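Local coordinates for protein JSC1_58120g3 (PDB 6XHH) that probably senses far-red light in a cyanobacterium, as a cyanobacteriochrome GAF domain that holds a bilin chromophore of the verdin type, at residues 86-92 with 126-132. Sequence-based numbering, arbitrary orientation.
With M1V (mesobiliverdin IX(alpha)), chain C.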
loop_
_atom_site.group_PDB
_atom_site.type_symbol
_atom_site.label_atom_id
_atom_site.label_comp_id
_atom_site.label_asym_id
_atom_site.label_seq_id
_atom_site.Cartn_x
_atom_site.Cartn_y
_atom_site.Cartn_z
ATOM N N PRO A 86 -3.247 -2.940 -8.617
ATOM C CA PRO A 86 -3.066 -1.840 -7.666
ATOM C C PRO A 86 -4.270 -0.910 -7.667
ATOM O O PRO A 86 -5.119 -0.937 -8.565
ATOM C CB PRO A 86 -1.828 -1.114 -8.199
ATOM C CG PRO A 86 -1.925 -1.296 -9.666
ATOM C CD PRO A 86 -2.528 -2.688 -9.876
ATOM N N PHE A 87 -4.312 -0.060 -6.644
ATOM C CA PHE A 87 -5.281 1.020 -6.512
ATOM C C PHE A 87 -4.508 2.326 -6.380
ATOM O O PHE A 87 -3.771 2.515 -5.407
ATOM C CB PHE A 87 -6.178 0.779 -5.300
ATOM C CG PHE A 87 -7.356 1.705 -5.211
ATOM C CD1 PHE A 87 -8.330 1.697 -6.188
ATOM C CD2 PHE A 87 -7.490 2.570 -4.141
ATOM C CE1 PHE A 87 -9.415 2.539 -6.114
ATOM C CE2 PHE A 87 -8.577 3.414 -4.066
ATOM C CZ PHE A 87 -9.544 3.399 -5.040
ATOM N N VAL A 88 -4.675 3.221 -7.348
ATOM C CA VAL A 88 -3.796 4.374 -7.540
ATOM C C VAL A 88 -4.648 5.634 -7.578
ATOM O O VAL A 88 -5.434 5.814 -8.509
ATOM C CB VAL A 88 -2.975 4.252 -8.829
ATOM C CG1 VAL A 88 -2.007 5.417 -8.951
ATOM C CG2 VAL A 88 -2.248 2.893 -8.886
ATOM N N VAL A 89 -4.502 6.499 -6.577
ATOM C CA VAL A 89 -5.355 7.687 -6.430
ATOM C C VAL A 89 -4.486 8.906 -6.126
ATOM O O VAL A 89 -4.031 9.089 -4.988
ATOM C CB VAL A 89 -6.412 7.484 -5.343
ATOM C CG1 VAL A 89 -7.281 8.743 -5.207
ATOM C CG2 VAL A 89 -7.259 6.249 -5.663
ATOM N N ASP A 90 -4.265 9.760 -7.133
ATOM C CA ASP A 90 -3.509 10.991 -6.906
ATOM C C ASP A 90 -4.185 11.868 -5.859
ATOM O O ASP A 90 -3.522 12.456 -5.001
ATOM C CB ASP A 90 -3.377 11.795 -8.197
ATOM C CG ASP A 90 -2.457 11.158 -9.205
ATOM O OD1 ASP A 90 -2.014 10.019 -8.970
ATOM O OD2 ASP A 90 -2.154 11.827 -10.216
ATOM N N ASP A 91 -5.506 11.980 -5.941
ATOM C CA ASP A 91 -6.290 12.950 -5.182
ATOM C C ASP A 91 -7.595 12.249 -4.823
ATOM O O ASP A 91 -8.373 11.935 -5.721
ATOM C CB ASP A 91 -6.535 14.193 -6.043
ATOM C CG ASP A 91 -7.293 15.298 -5.324
ATOM O OD1 ASP A 91 -8.046 15.014 -4.383
ATOM O OD2 ASP A 91 -7.142 16.458 -5.747
ATOM N N ILE A 92 -7.840 11.994 -3.532
ATOM C CA ILE A 92 -9.017 11.217 -3.145
ATOM C C ILE A 92 -10.325 11.881 -3.564
ATOM O O ILE A 92 -11.373 11.221 -3.589
ATOM C CB ILE A 92 -9.040 10.925 -1.624
ATOM C CG1 ILE A 92 -9.229 12.205 -0.801
ATOM C CG2 ILE A 92 -7.809 10.116 -1.209
ATOM C CD1 ILE A 92 -9.571 11.904 0.671
ATOM N N VAL A 126 -5.744 10.673 5.045
ATOM C CA VAL A 126 -5.156 10.404 3.733
ATOM C C VAL A 126 -5.753 11.367 2.708
ATOM O O VAL A 126 -6.973 11.552 2.671
ATOM C CB VAL A 126 -5.402 8.939 3.315
ATOM C CG1 VAL A 126 -4.922 8.681 1.878
ATOM C CG2 VAL A 126 -4.740 7.955 4.286
ATOM N N LYS A 127 -4.902 11.974 1.856
ATOM C CA LYS A 127 -5.364 12.756 0.710
ATOM C C LYS A 127 -4.966 12.166 -0.638
ATOM O O LYS A 127 -5.425 12.659 -1.678
ATOM C CB LYS A 127 -4.839 14.197 0.790
ATOM C CG LYS A 127 -5.614 15.068 1.779
ATOM C CD LYS A 127 -5.174 16.520 1.657
ATOM C CE LYS A 127 -5.929 17.399 2.639
ATOM N NZ LYS A 127 -5.763 16.891 4.027
ATOM N N SER A 128 -4.159 11.110 -0.648
ATOM C CA SER A 128 -3.610 10.516 -1.858
ATOM C C SER A 128 -3.125 9.125 -1.474
ATOM O O SER A 128 -2.551 8.964 -0.402
ATOM C CB SER A 128 -2.464 11.386 -2.387
ATOM O OG SER A 128 -1.740 10.750 -3.433
ATOM N N CYS A 129 -3.374 8.116 -2.315
ATOM C CA CYS A 129 -2.948 6.780 -1.907
ATOM C C CYS A 129 -2.577 5.933 -3.113
ATOM O O CYS A 129 -3.269 5.952 -4.133
ATOM C CB CYS A 129 -4.032 6.030 -1.105
ATOM S SG CYS A 129 -5.659 5.881 -1.939
ATOM N N ALA A 130 -1.491 5.172 -2.967
ATOM C CA ALA A 130 -1.119 4.114 -3.903
ATOM C C ALA A 130 -1.039 2.834 -3.087
ATOM O O ALA A 130 -0.276 2.773 -2.120
ATOM C CB ALA A 130 0.211 4.415 -4.608
ATOM N N VAL A 131 -1.858 1.840 -3.433
ATOM C CA VAL A 131 -2.107 0.677 -2.585
ATOM C C VAL A 131 -1.897 -0.589 -3.409
ATOM O O VAL A 131 -2.448 -0.718 -4.511
ATOM C CB VAL A 131 -3.526 0.697 -1.975
ATOM C CG1 VAL A 131 -3.678 -0.402 -0.901
ATOM C CG2 VAL A 131 -3.848 2.079 -1.375
ATOM N N VAL A 132 -1.084 -1.516 -2.897
ATOM C CA VAL A 132 -0.787 -2.741 -3.636
ATOM C C VAL A 132 -0.880 -3.948 -2.714
ATOM O O VAL A 132 -0.732 -3.850 -1.491
ATOM C CB VAL A 132 0.605 -2.723 -4.292
ATOM C CG1 VAL A 132 0.758 -1.519 -5.218
ATOM C CG2 VAL A 132 1.699 -2.767 -3.220
HETATM O OA M1V C . -14.582 1.964 4.892
HETATM C C1A M1V C . -15.445 1.990 4.027
HETATM N NA M1V C . -15.226 1.698 2.739
HETATM C C2A M1V C . -16.801 2.314 4.229
HETATM C CMA M1V C . -17.434 2.701 5.546
HETATM C C3A M1V C . -17.452 2.222 3.001
HETATM C CAA M1V C . -18.883 2.481 2.717
HETATM C CBA M1V C . -19.603 1.240 2.185
HETATM C C4A M1V C . -16.418 1.822 2.020
HETATM C CHA M1V C . -16.657 1.606 0.690
HETATM C C1B M1V C . -15.750 1.200 -0.389
HETATM C C2B M1V C . -16.200 1.094 -1.731
HETATM C CMB M1V C . -17.597 1.389 -2.221
HETATM C C3B M1V C . -15.139 0.697 -2.487
HETATM C CAB M1V C . -15.139 0.460 -3.987
HETATM C CBB M1V C . -14.391 1.598 -4.702
HETATM C CGB M1V C . -15.172 2.890 -4.606
HETATM O O2B M1V C . -16.263 3.008 -5.214
HETATM O O1B M1V C . -14.754 3.857 -3.929
HETATM N NB M1V C . -14.452 0.864 -0.347
HETATM C C4B M1V C . -14.037 0.549 -1.593
HETATM C CHB M1V C . -12.775 0.134 -2.044
HETATM C C1C M1V C . -11.518 0.107 -1.423
HETATM C C2C M1V C . -10.327 -0.047 -2.146
HETATM C CAC M1V C . -10.247 -0.281 -3.639
HETATM C CBC M1V C . -10.511 -1.807 -3.778
HETATM C CGC M1V C . -10.935 -2.276 -5.162
HETATM O O2C M1V C . -11.022 -1.468 -6.114
HETATM O O1C M1V C . -11.217 -3.483 -5.372
HETATM C C3C M1V C . -9.283 -0.029 -1.223
HETATM C CMC M1V C . -7.827 -0.165 -1.572
HETATM N NC M1V C . -11.207 0.245 -0.088
HETATM C C4C M1V C . -9.844 0.169 0.056
HETATM C CHC M1V C . -9.273 0.253 1.358
HETATM C C1D M1V C . -7.965 0.383 1.755
HETATM C C2D M1V C . -7.363 -0.283 2.858
HETATM C CMD M1V C . -8.043 -1.292 3.752
HETATM N ND M1V C . -7.020 1.236 1.201
HETATM C C4D M1V C . -5.868 1.097 1.892
HETATM O OD M1V C . -4.846 1.732 1.630
HETATM C C3D M1V C . -6.073 0.139 2.936
HETATM C CAD M1V C . -5.046 -0.338 3.932
HETATM C CBD M1V C . -4.836 0.729 4.984
HETATM O O HOH W 1 -6.771 15.140 -1.935
#
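Strands 87-89 and 128-132 run antiparallel, with Phe87 and Val131, and Val89 and Cys129, as hydrogen-bonded pairs. Val131 O takes the N-H of Phe87 at 2.9 Å, with an N-H...O angle of 169°. Val89 and Cys129 exchange two backbone hydrogen bonds. The Cys129 SG rests against Val89 CB at 3.8 Å and lies oblique to the Phe87 ring, 5.4 Å from its centroid. Strand 87-89 is the outermost strand on this side of the antiparallel GAF-domain sheet. On the face that also carries Cys129, Phe87 and Val131 touch the bilin. Phe87 CG is anti to the backbone N (chi1 -170°). This sets one ring face against a propionate arm of the bilin, whose first methylene carbon CAC sits 3.6 Å above the ring plane, over its centre. Both methyls of Val131 approach the lactam oxygen OD of the bilin, CG2 at 3.2 Å. On the other face, Val88 and Ala130 pack on Trp155. Beyond the corner at Asp90, Ile92 N bonds to Lys127 O. Lys127 and Ser128 form a classic beta bulge opposite Gln148. A water donates to both Asp91 OD1 and Lys127 O, each at 2.8 Å, and Asp91 OD1 also accepts the N-H of Tyr93.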